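Local coordinates for oxidoreductase (Methanosarcina mazei, PDB 3KA7), which binds flavin-adenine dinucleotide and probably acts as an oxidoreductase of the flavin-containing amine oxidoreductase family, at residues F39-L42 / F47-S50; V313-P318 / G324-M329. All coordinates share one frame; numbering follows the deposited sequence.

Overall arrangement
Contacts 1 and 2 follow one another along the chain, and their centres lie about 12 Å apart on the same side of the molecule's centre. They pack directly: Leu49 CD2 of contact 1 is 3.4 Å from Leu327 CD1 of contact 2, and Phe47 CZ comes within 4.0 Å of Lys325 CB. The two-stranded hairpin of contact 1 thus lies against strand 326-334 of the seven-stranded mixed sheet. Both contacts also approach the flavin cofactor. Phe39 touches its ribityl chain, whereas the side chain of Met329 remains about 7 Å from FAD and about 4 Å from that of Phe54, an FAD-binding residue.

Contact 1. Residues F39-L42 / F47-S50. With FAD (flavin-adenine dinucleotide), chain B.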
ATOM      1  N   PHE A  39       6.008   0.516   6.871  1.00  9.24           N
ATOM      2  CA  PHE A  39       5.446  -0.816   7.090  1.00 10.50           C
ATOM      3  C   PHE A  39       5.994  -1.457   8.363  1.00 10.66           C
ATOM      4  O   PHE A  39       6.519  -2.577   8.331  1.00 10.85           O
ATOM      5  CB  PHE A  39       5.760  -1.727   5.900  1.00 10.46           C
ATOM      6  CG  PHE A  39       4.810  -2.907   5.750  1.00 12.77           C
ATOM      7  CD1 PHE A  39       3.614  -2.766   5.071  1.00 13.91           C
ATOM      8  CD2 PHE A  39       5.136  -4.156   6.259  1.00 14.67           C
ATOM      9  CE1 PHE A  39       2.747  -3.846   4.916  1.00 15.51           C
ATOM     10  CE2 PHE A  39       4.280  -5.235   6.114  1.00 16.30           C
ATOM     11  CZ  PHE A  39       3.083  -5.086   5.446  1.00 14.95           C
ATOM     12  N   THR A  40       5.891  -0.755   9.480  1.00 11.27           N
ATOM     13  CA  THR A  40       6.297  -1.361  10.745  1.00 11.36           C
ATOM     14  C   THR A  40       5.403  -0.851  11.874  1.00 11.78           C
ATOM     15  O   THR A  40       4.463  -0.099  11.634  1.00 10.61           O
ATOM     16  CB  THR A  40       7.774  -1.117  11.045  1.00 11.76           C
ATOM     17  OG1 THR A  40       8.196  -1.984  12.116  1.00 12.47           O
ATOM     18  CG2 THR A  40       7.991   0.328  11.412  1.00 11.86           C
ATOM     19  N   ASN A  41       5.677  -1.276  13.100  1.00 11.63           N
ATOM     20  CA  ASN A  41       4.763  -0.959  14.200  1.00 12.86           C
ATOM     21  C   ASN A  41       5.185   0.305  14.930  1.00 13.86           C
ATOM     22  O   ASN A  41       6.358   0.671  14.925  1.00 14.76           O
ATOM     23  CB  ASN A  41       4.682  -2.119  15.202  1.00 12.61           C
ATOM     24  CG  ASN A  41       4.000  -3.349  14.631  1.00 12.27           C
ATOM     25  OD1 ASN A  41       3.835  -3.484  13.413  1.00 12.90           O
ATOM     26  ND2 ASN A  41       3.607  -4.262  15.512  1.00 12.40           N
ATOM     27  N   LEU A  42       4.222   0.967  15.555  1.00 14.81           N
ATOM     28  CA  LEU A  42       4.500   2.099  16.419  1.00 16.16           C
ATOM     29  C   LEU A  42       3.777   1.841  17.727  1.00 16.37           C
ATOM     30  O   LEU A  42       2.554   1.729  17.741  1.00 16.72           O
ATOM     31  CB  LEU A  42       3.994   3.396  15.795  1.00 16.64           C
ATOM     32  CG  LEU A  42       3.656   4.491  16.810  1.00 18.76           C
ATOM     33  CD1 LEU A  42       4.926   5.010  17.450  1.00 21.37           C
ATOM     34  CD2 LEU A  42       2.885   5.624  16.152  1.00 21.11           C
ATOM     35  N   PHE A  47      -1.063   0.211  22.458  1.00 15.44           N
ATOM     36  CA  PHE A  47      -1.491  -0.323  21.163  1.00 14.95           C
ATOM     37  C   PHE A  47      -0.299  -0.457  20.226  1.00 14.92           C
ATOM     38  O   PHE A  47       0.643   0.338  20.295  1.00 15.32           O
ATOM     39  CB  PHE A  47      -2.499   0.622  20.506  1.00 14.81           C
ATOM     40  CG  PHE A  47      -3.859   0.605  21.140  1.00 15.04           C
ATOM     41  CD1 PHE A  47      -4.876  -0.168  20.596  1.00 14.25           C
ATOM     42  CD2 PHE A  47      -4.128   1.364  22.268  1.00 14.89           C
ATOM     43  CE1 PHE A  47      -6.144  -0.188  21.166  1.00 14.55           C
ATOM     44  CE2 PHE A  47      -5.392   1.352  22.841  1.00 15.78           C
ATOM     45  CZ  PHE A  47      -6.400   0.574  22.293  1.00 15.07           C
ATOM     46  N   GLN A  48      -0.348  -1.452  19.343  1.00 14.15           N
ATOM     47  CA  GLN A  48       0.618  -1.546  18.258  1.00 13.52           C
ATOM     48  C   GLN A  48       0.013  -0.894  17.017  1.00 13.01           C
ATOM     49  O   GLN A  48      -0.630  -1.561  16.215  1.00 12.07           O
ATOM     50  CB  GLN A  48       0.972  -3.006  17.959  1.00 14.21           C
ATOM     51  CG  GLN A  48       1.840  -3.674  19.023  1.00 16.93           C
ATOM     52  CD  GLN A  48       3.190  -2.995  19.185  1.00 21.09           C
ATOM     53  OE1 GLN A  48       3.495  -2.440  20.251  1.00 24.53           O
ATOM     54  NE2 GLN A  48       4.003  -3.027  18.133  1.00 20.90           N
ATOM     55  N   LEU A  49       0.184   0.418  16.903  1.00 12.49           N
ATOM     56  CA  LEU A  49      -0.229   1.131  15.702  1.00 12.15           C
ATOM     57  C   LEU A  49       0.846   0.871  14.645  1.00 12.20           C
ATOM     58  O   LEU A  49       1.708   0.011  14.823  1.00 12.10           O
ATOM     59  CB  LEU A  49      -0.383   2.632  15.996  1.00 11.82           C
ATOM     60  CG  LEU A  49      -1.340   3.004  17.144  1.00 11.40           C
ATOM     61  CD1 LEU A  49      -1.553   4.537  17.251  1.00 11.68           C
ATOM     62  CD2 LEU A  49      -2.676   2.269  16.978  1.00 10.87           C
ATOM     63  N   SER A  50       0.802   1.600  13.540  1.00 12.03           N
ATOM     64  CA  SER A  50       1.798   1.380  12.503  1.00 12.66           C
ATOM     65  C   SER A  50       2.330   2.689  11.966  1.00 12.00           C
ATOM     66  O   SER A  50       1.740   3.754  12.175  1.00 12.50           O
ATOM     67  CB  SER A  50       1.224   0.570  11.343  1.00 12.64           C
ATOM     68  OG  SER A  50       0.486   1.401  10.467  1.00 16.05           O
TER
HETATM   69  PA  FAD B 500       9.409   3.035   2.500  1.00  9.21           P
HETATM   70  O1A FAD B 500       9.150   4.302   1.729  1.00 10.01           O
HETATM   71  O2A FAD B 500       8.379   2.653   3.537  1.00  9.81           O
HETATM   72  O5B FAD B 500      10.844   3.138   3.213  1.00  7.97           O
HETATM   73  C5B FAD B 500      11.836   4.009   2.685  1.00  5.76           C
HETATM   74  C4B FAD B 500      12.928   4.032   3.758  1.00  7.06           C
HETATM   75  O4B FAD B 500      14.047   4.787   3.338  1.00  8.95           O
HETATM   76  C3B FAD B 500      12.408   4.665   5.052  1.00  9.09           C
HETATM   77  O3B FAD B 500      12.598   3.780   6.146  1.00  9.76           O
HETATM   78  C2B FAD B 500      13.252   5.933   5.201  1.00  9.94           C
HETATM   79  O2B FAD B 500      13.509   6.275   6.550  1.00 11.67           O
HETATM   80  C1B FAD B 500      14.516   5.575   4.429  1.00  8.38           C
HETATM   81  N9A FAD B 500      15.245   6.717   3.862  1.00 11.42           N
HETATM   82  C8A FAD B 500      14.758   7.835   3.215  1.00 11.21           C
HETATM   83  N7A FAD B 500      15.823   8.585   2.808  1.00  9.24           N
HETATM   84  C5A FAD B 500      16.959   7.943   3.194  1.00 11.05           C
HETATM   85  C6A FAD B 500      18.305   8.254   3.071  1.00 11.31           C
HETATM   86  N6A FAD B 500      18.685   9.311   2.359  1.00 10.28           N
HETATM   87  N1A FAD B 500      19.245   7.381   3.581  1.00 11.04           N
HETATM   88  C2A FAD B 500      18.867   6.218   4.221  1.00 12.03           C
HETATM   89  N3A FAD B 500      17.528   5.913   4.350  1.00 11.10           N
HETATM   90  C4A FAD B 500      16.606   6.774   3.846  1.00 11.07           C
HETATM   91  N1  FAD B 500       0.141  -1.304   2.061  1.00 11.04           N
HETATM   92  C2  FAD B 500      -0.439  -2.558   2.155  1.00 13.56           C
HETATM   93  O2  FAD B 500       0.008  -3.495   1.480  1.00 12.33           O
HETATM   94  N3  FAD B 500      -1.534  -2.738   2.986  1.00 13.03           N
HETATM   95  C4  FAD B 500      -2.050  -1.683   3.718  1.00 14.43           C
HETATM   96  O4  FAD B 500      -3.021  -1.836   4.458  1.00 16.98           O
HETATM   97  C4X FAD B 500      -1.473  -0.425   3.620  1.00 12.76           C
HETATM   98  N5  FAD B 500      -1.998   0.642   4.336  1.00 13.49           N
HETATM   99  C5X FAD B 500      -1.400   1.887   4.238  1.00 12.24           C
HETATM  100  C6  FAD B 500      -1.905   2.966   4.964  1.00 14.64           C
HETATM  101  C7  FAD B 500      -1.295   4.212   4.885  1.00 13.95           C
HETATM  102  C7M FAD B 500      -1.866   5.361   5.678  1.00 15.35           C
HETATM  103  C8  FAD B 500      -0.183   4.371   4.069  1.00 12.91           C
HETATM  104  C8M FAD B 500       0.499   5.703   3.948  1.00 15.59           C
HETATM  105  C9  FAD B 500       0.319   3.300   3.333  1.00 11.82           C
HETATM  106  C9A FAD B 500      -0.286   2.050   3.423  1.00 11.14           C
HETATM  107  N10 FAD B 500       0.213   0.980   2.691  1.00 10.60           N
HETATM  108  C10 FAD B 500      -0.371  -0.253   2.792  1.00 11.21           C
HETATM  109  C1' FAD B 500       1.347   1.152   1.735  1.00  7.30           C
HETATM  110  C2' FAD B 500       2.637   0.667   2.408  1.00  8.89           C
HETATM  111  O2' FAD B 500       2.709   1.193   3.730  1.00  9.31           O
HETATM  112  C3' FAD B 500       3.832   1.128   1.579  1.00  9.53           C
HETATM  113  O3' FAD B 500       3.585   0.848   0.206  1.00  9.56           O
HETATM  114  C4' FAD B 500       5.170   0.492   1.946  1.00  8.47           C
HETATM  115  O4' FAD B 500       5.413   0.524   3.337  1.00  8.97           O
HETATM  116  C5' FAD B 500       6.250   1.318   1.255  1.00  8.81           C
HETATM  117  O5' FAD B 500       7.448   0.584   1.327  1.00  7.02           O
HETATM  118  P   FAD B 500       8.715   1.038   0.486  1.00  9.21           P
HETATM  119  O1P FAD B 500       9.462  -0.191   0.030  1.00  8.46           O
HETATM  120  O2P FAD B 500       8.352   2.011  -0.618  1.00  8.08           O
HETATM  121  O3P FAD B 500       9.696   1.794   1.513  1.00 10.29           O
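Leu42 and Leu49 form the hydrogen-bonded pair of an antiparallel beta hairpin, strands 41-44 and 47-50, whose first strand is entered from the FAD pocket. The evidence is the register: their CA atoms stand 4.9 Å apart, and Asn41 and Ser50 follow as a non-hydrogen-bonded pair. Leu42 N donates to Leu49 O at 2.8 Å with an N-H...O angle of 166°. The return bond, Leu49 N to Leu42 O, is bent to 128° and therefore weak. Asn41 CA adds a CH...O contact to the same Leu49 O, so that this carbonyl meets two neighbouring residues of the opposite strand.

Leu42 and Leu49 point to a common face of the sheet, yet touch loosely, CD2 of the former lying 4.4 Å from CB of the latter. Leu49 also packs on Leu365 and Leu366 of strand 362-370. Asn41 swings its CG anti to its carbonyl carbon (chi1 -68°), which carries the amide out to Lys196 N and Gly193 O; hydrogen bonds on both its oxygen and its nitrogen fix the rotation of this group and tie the hairpin to the start of helix 195-208. Ser50 OG hydrogen-bonds forward to Ala53 O and Gly52 N in the loop that follows its strand.

At the pocket end, Phe39 meets the ribityl part of the cofactor through its methylene more than its ring: CB is 3.4 Å from FAD O4', and CD1 is 4.1 Å from that oxygen.

Contact 2. Residues V313-P318 / G324-M329; sequences VTQADP and GKHLTM
Thr314 and His326 mark the closest backbone approach, 5.6 Å between their CA atoms, where the 3-10 turn 313-315 lies beside the beginning of strand 326-334. No direct backbone hydrogen bond links the two segments; a water spans them instead, accepting from Val313 N and donating to Leu327 O.

The direct polar link is the hydroxyl of Thr314. With OG1 set between its own backbone N and carbonyl carbon (chi1 42°), it receives Leu327 N at 2.9 Å and 158°, and shares a second hydrogen bond with His326 ND1 at 2.8 Å. OG1 meets the imidazole at its edge, close to the ring plane, so one oxygen grips both a strand amide and the neighbouring side chain. The other branch, CG2, lies 3.8 Å from Leu327 CB. A valine here would probably leave His326 ND1 and the amide of Leu327 without their shared partner, and the imidazole freer to turn.

These bonds fasten the connection between two adjacent antiparallel strands, 307-311 and 326-334, in the large mixed sheet of this flavoprotein. Within the connection, Val313 O accepts from Ala316 N, the i+3 bond of the 3-10 turn, and also from Asp317 N, one residue further on.

Gln315 sets the NE2 end of its amide over one face of the His326 ring, the two planes only 14° apart and Gln315 NE2 3.4 Å from His326 CE1. The bend in the glutamine chain at chi2 brings NE2 over the ring, while the same nitrogen hydrogen-bonds to Glu312 OE1, which helps to fix the amide's rotation. Farther along the strand, beside Phe54 of the FAD site, the selenomethionine at Met329 places its terminal CE 4.5 Å from Val313 CG2.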
ATOM      1  N   VAL A 313      -7.737  -5.226  13.075  1.00 11.29           N
ATOM      2  CA  VAL A 313      -6.819  -6.350  12.984  1.00 11.95           C
ATOM      3  C   VAL A 313      -6.674  -7.124  14.292  1.00 12.34           C
ATOM      4  O   VAL A 313      -6.117  -8.228  14.318  1.00 12.22           O
ATOM      5  CB  VAL A 313      -5.438  -5.926  12.454  1.00 12.15           C
ATOM      6  CG1 VAL A 313      -5.585  -5.351  11.025  1.00 11.82           C
ATOM      7  CG2 VAL A 313      -4.785  -4.924  13.394  1.00 11.15           C
ATOM      8  N   THR A 314      -7.161  -6.537  15.375  1.00 12.50           N
ATOM      9  CA  THR A 314      -7.133  -7.233  16.661  1.00 13.59           C
ATOM     10  C   THR A 314      -8.113  -8.413  16.646  1.00 13.91           C
ATOM     11  O   THR A 314      -8.087  -9.277  17.537  1.00 14.55           O
ATOM     12  CB  THR A 314      -7.424  -6.277  17.833  1.00 13.12           C
ATOM     13  OG1 THR A 314      -8.494  -5.384  17.472  1.00 14.43           O
ATOM     14  CG2 THR A 314      -6.189  -5.452  18.143  1.00 14.45           C
ATOM     15  N   GLN A 315      -8.986  -8.454  15.646  1.00 14.31           N
ATOM     16  CA  GLN A 315      -9.807  -9.648  15.426  1.00 15.00           C
ATOM     17  C   GLN A 315      -8.919 -10.853  15.109  1.00 15.49           C
ATOM     18  O   GLN A 315      -9.272 -12.001  15.411  1.00 16.80           O
ATOM     19  CB  GLN A 315     -10.828  -9.416  14.315  1.00 14.55           C
ATOM     20  CG  GLN A 315     -11.893  -8.392  14.700  1.00 15.14           C
ATOM     21  CD  GLN A 315     -12.907  -8.958  15.688  1.00 18.14           C
ATOM     22  OE1 GLN A 315     -13.004 -10.174  15.856  1.00 19.20           O
ATOM     23  NE2 GLN A 315     -13.662  -8.077  16.345  1.00 16.10           N
ATOM     24  N   ALA A 316      -7.751 -10.589  14.528  1.00 15.24           N
ATOM     25  CA  ALA A 316      -6.818 -11.634  14.139  1.00 15.78           C
ATOM     26  C   ALA A 316      -5.680 -11.766  15.160  1.00 16.59           C
ATOM     27  O   ALA A 316      -5.264 -12.878  15.494  1.00 16.96           O
ATOM     28  CB  ALA A 316      -6.257 -11.353  12.731  1.00 16.18           C
ATOM     29  N   ASP A 317      -5.182 -10.637  15.659  1.00 16.60           N
ATOM     30  CA  ASP A 317      -4.083 -10.659  16.633  1.00 17.30           C
ATOM     31  C   ASP A 317      -4.393  -9.728  17.788  1.00 17.19           C
ATOM     32  O   ASP A 317      -4.150  -8.522  17.718  1.00 17.47           O
ATOM     33  CB  ASP A 317      -2.746 -10.300  15.989  1.00 17.63           C
ATOM     34  CG  ASP A 317      -1.571 -10.489  16.942  1.00 19.11           C
ATOM     35  OD1 ASP A 317      -1.803 -10.812  18.136  1.00 19.06           O
ATOM     36  OD2 ASP A 317      -0.412 -10.324  16.503  1.00 21.88           O
ATOM     37  N   PRO A 318      -4.966 -10.288  18.857  1.00 17.58           N
ATOM     38  CA  PRO A 318      -5.378  -9.487  19.995  1.00 17.60           C
ATOM     39  C   PRO A 318      -4.196  -8.825  20.706  1.00 17.47           C
ATOM     40  O   PRO A 318      -4.403  -7.873  21.452  1.00 17.82           O
ATOM     41  CB  PRO A 318      -6.069 -10.502  20.922  1.00 18.02           C
ATOM     42  CG  PRO A 318      -6.400 -11.675  20.065  1.00 18.19           C
ATOM     43  CD  PRO A 318      -5.393 -11.696  18.956  1.00 17.66           C
ATOM     44  N   GLY A 324      -9.248  -6.318  26.441  1.00 20.22           N
ATOM     45  CA  GLY A 324     -10.588  -5.733  26.375  1.00 20.07           C
ATOM     46  C   GLY A 324     -10.691  -4.525  25.458  1.00 20.22           C
ATOM     47  O   GLY A 324     -11.609  -3.705  25.584  1.00 20.33           O
ATOM     48  N   LYS A 325      -9.735  -4.392  24.546  1.00 19.38           N
ATOM     49  CA  LYS A 325      -9.790  -3.299  23.580  1.00 18.50           C
ATOM     50  C   LYS A 325      -9.628  -3.866  22.181  1.00 17.22           C
ATOM     51  O   LYS A 325      -9.004  -4.912  22.001  1.00 16.75           O
ATOM     52  CB  LYS A 325      -8.678  -2.272  23.841  1.00 19.03           C
ATOM     53  CG  LYS A 325      -8.811  -1.499  25.155  1.00 21.00           C
ATOM     54  CD  LYS A 325     -10.157  -0.812  25.265  1.00 24.69           C
ATOM     55  CE  LYS A 325     -10.347  -0.181  26.641  1.00 28.65           C
ATOM     56  NZ  LYS A 325      -9.371   0.918  26.897  1.00 30.12           N
ATOM     57  N   HIS A 326     -10.206  -3.186  21.196  1.00 15.83           N
ATOM     58  CA  HIS A 326      -9.913  -3.489  19.798  1.00 14.93           C
ATOM     59  C   HIS A 326      -9.222  -2.284  19.167  1.00 13.87           C
ATOM     60  O   HIS A 326      -9.423  -1.144  19.589  1.00 14.07           O
ATOM     61  CB  HIS A 326     -11.186  -3.826  19.010  1.00 15.80           C
ATOM     62  CG  HIS A 326     -11.599  -5.262  19.113  1.00 15.99           C
ATOM     63  ND1 HIS A 326     -10.860  -6.290  18.568  1.00 16.97           N
ATOM     64  CD2 HIS A 326     -12.669  -5.842  19.708  1.00 17.39           C
ATOM     65  CE1 HIS A 326     -11.455  -7.441  18.818  1.00 18.81           C
ATOM     66  NE2 HIS A 326     -12.562  -7.198  19.500  1.00 18.52           N
ATOM     67  N   LEU A 327      -8.391  -2.555  18.169  1.00 12.91           N
ATOM     68  CA  LEU A 327      -7.780  -1.498  17.370  1.00 12.21           C
ATOM     69  C   LEU A 327      -8.536  -1.433  16.062  1.00 11.44           C
ATOM     70  O   LEU A 327      -8.488  -2.373  15.272  1.00 11.17           O
ATOM     71  CB  LEU A 327      -6.315  -1.823  17.100  1.00 12.21           C
ATOM     72  CG  LEU A 327      -5.533  -0.878  16.177  1.00 12.56           C
ATOM     73  CD1 LEU A 327      -5.670   0.602  16.610  1.00 13.90           C
ATOM     74  CD2 LEU A 327      -4.068  -1.308  16.092  1.00 13.46           C
ATOM     75  N   THR A 328      -9.231  -0.330  15.844  1.00 10.91           N
ATOM     76  CA  THR A 328     -10.011  -0.148  14.627  1.00 10.88           C
ATOM     77  C   THR A 328      -9.404   1.032  13.885  1.00 10.56           C
ATOM     78  O   THR A 328      -9.290   2.128  14.443  1.00 10.84           O
ATOM     79  CB  THR A 328     -11.469   0.142  14.961  1.00 10.81           C
ATOM     80  OG1 THR A 328     -11.963  -0.879  15.841  1.00 12.34           O
ATOM     81  CG2 THR A 328     -12.330   0.194  13.685  1.00 11.37           C
HETATM   82  N   MSE A 329      -8.994   0.791  12.639  1.00 10.46           N
HETATM   83  CA  MSE A 329      -8.329   1.823  11.834  1.00  9.74           C
HETATM   84  C   MSE A 329      -9.119   2.163  10.574  1.00  9.58           C
HETATM   85  O   MSE A 329      -9.570   1.273   9.855  1.00  8.69           O
HETATM   86  CB  MSE A 329      -6.893   1.412  11.500  1.00 10.27           C
HETATM   87  CG  MSE A 329      -6.032   1.254  12.749  1.00 12.25           C
HETATM   88 SE   MSE A 329      -4.188   0.848  12.346  1.00 18.23          SE
HETATM   89  CE  MSE A 329      -4.398  -0.874  11.556  1.00 14.62           C
TER
HETATM   90  O   HOH W   1      -7.094  -2.311  12.770  1.00 12.01           O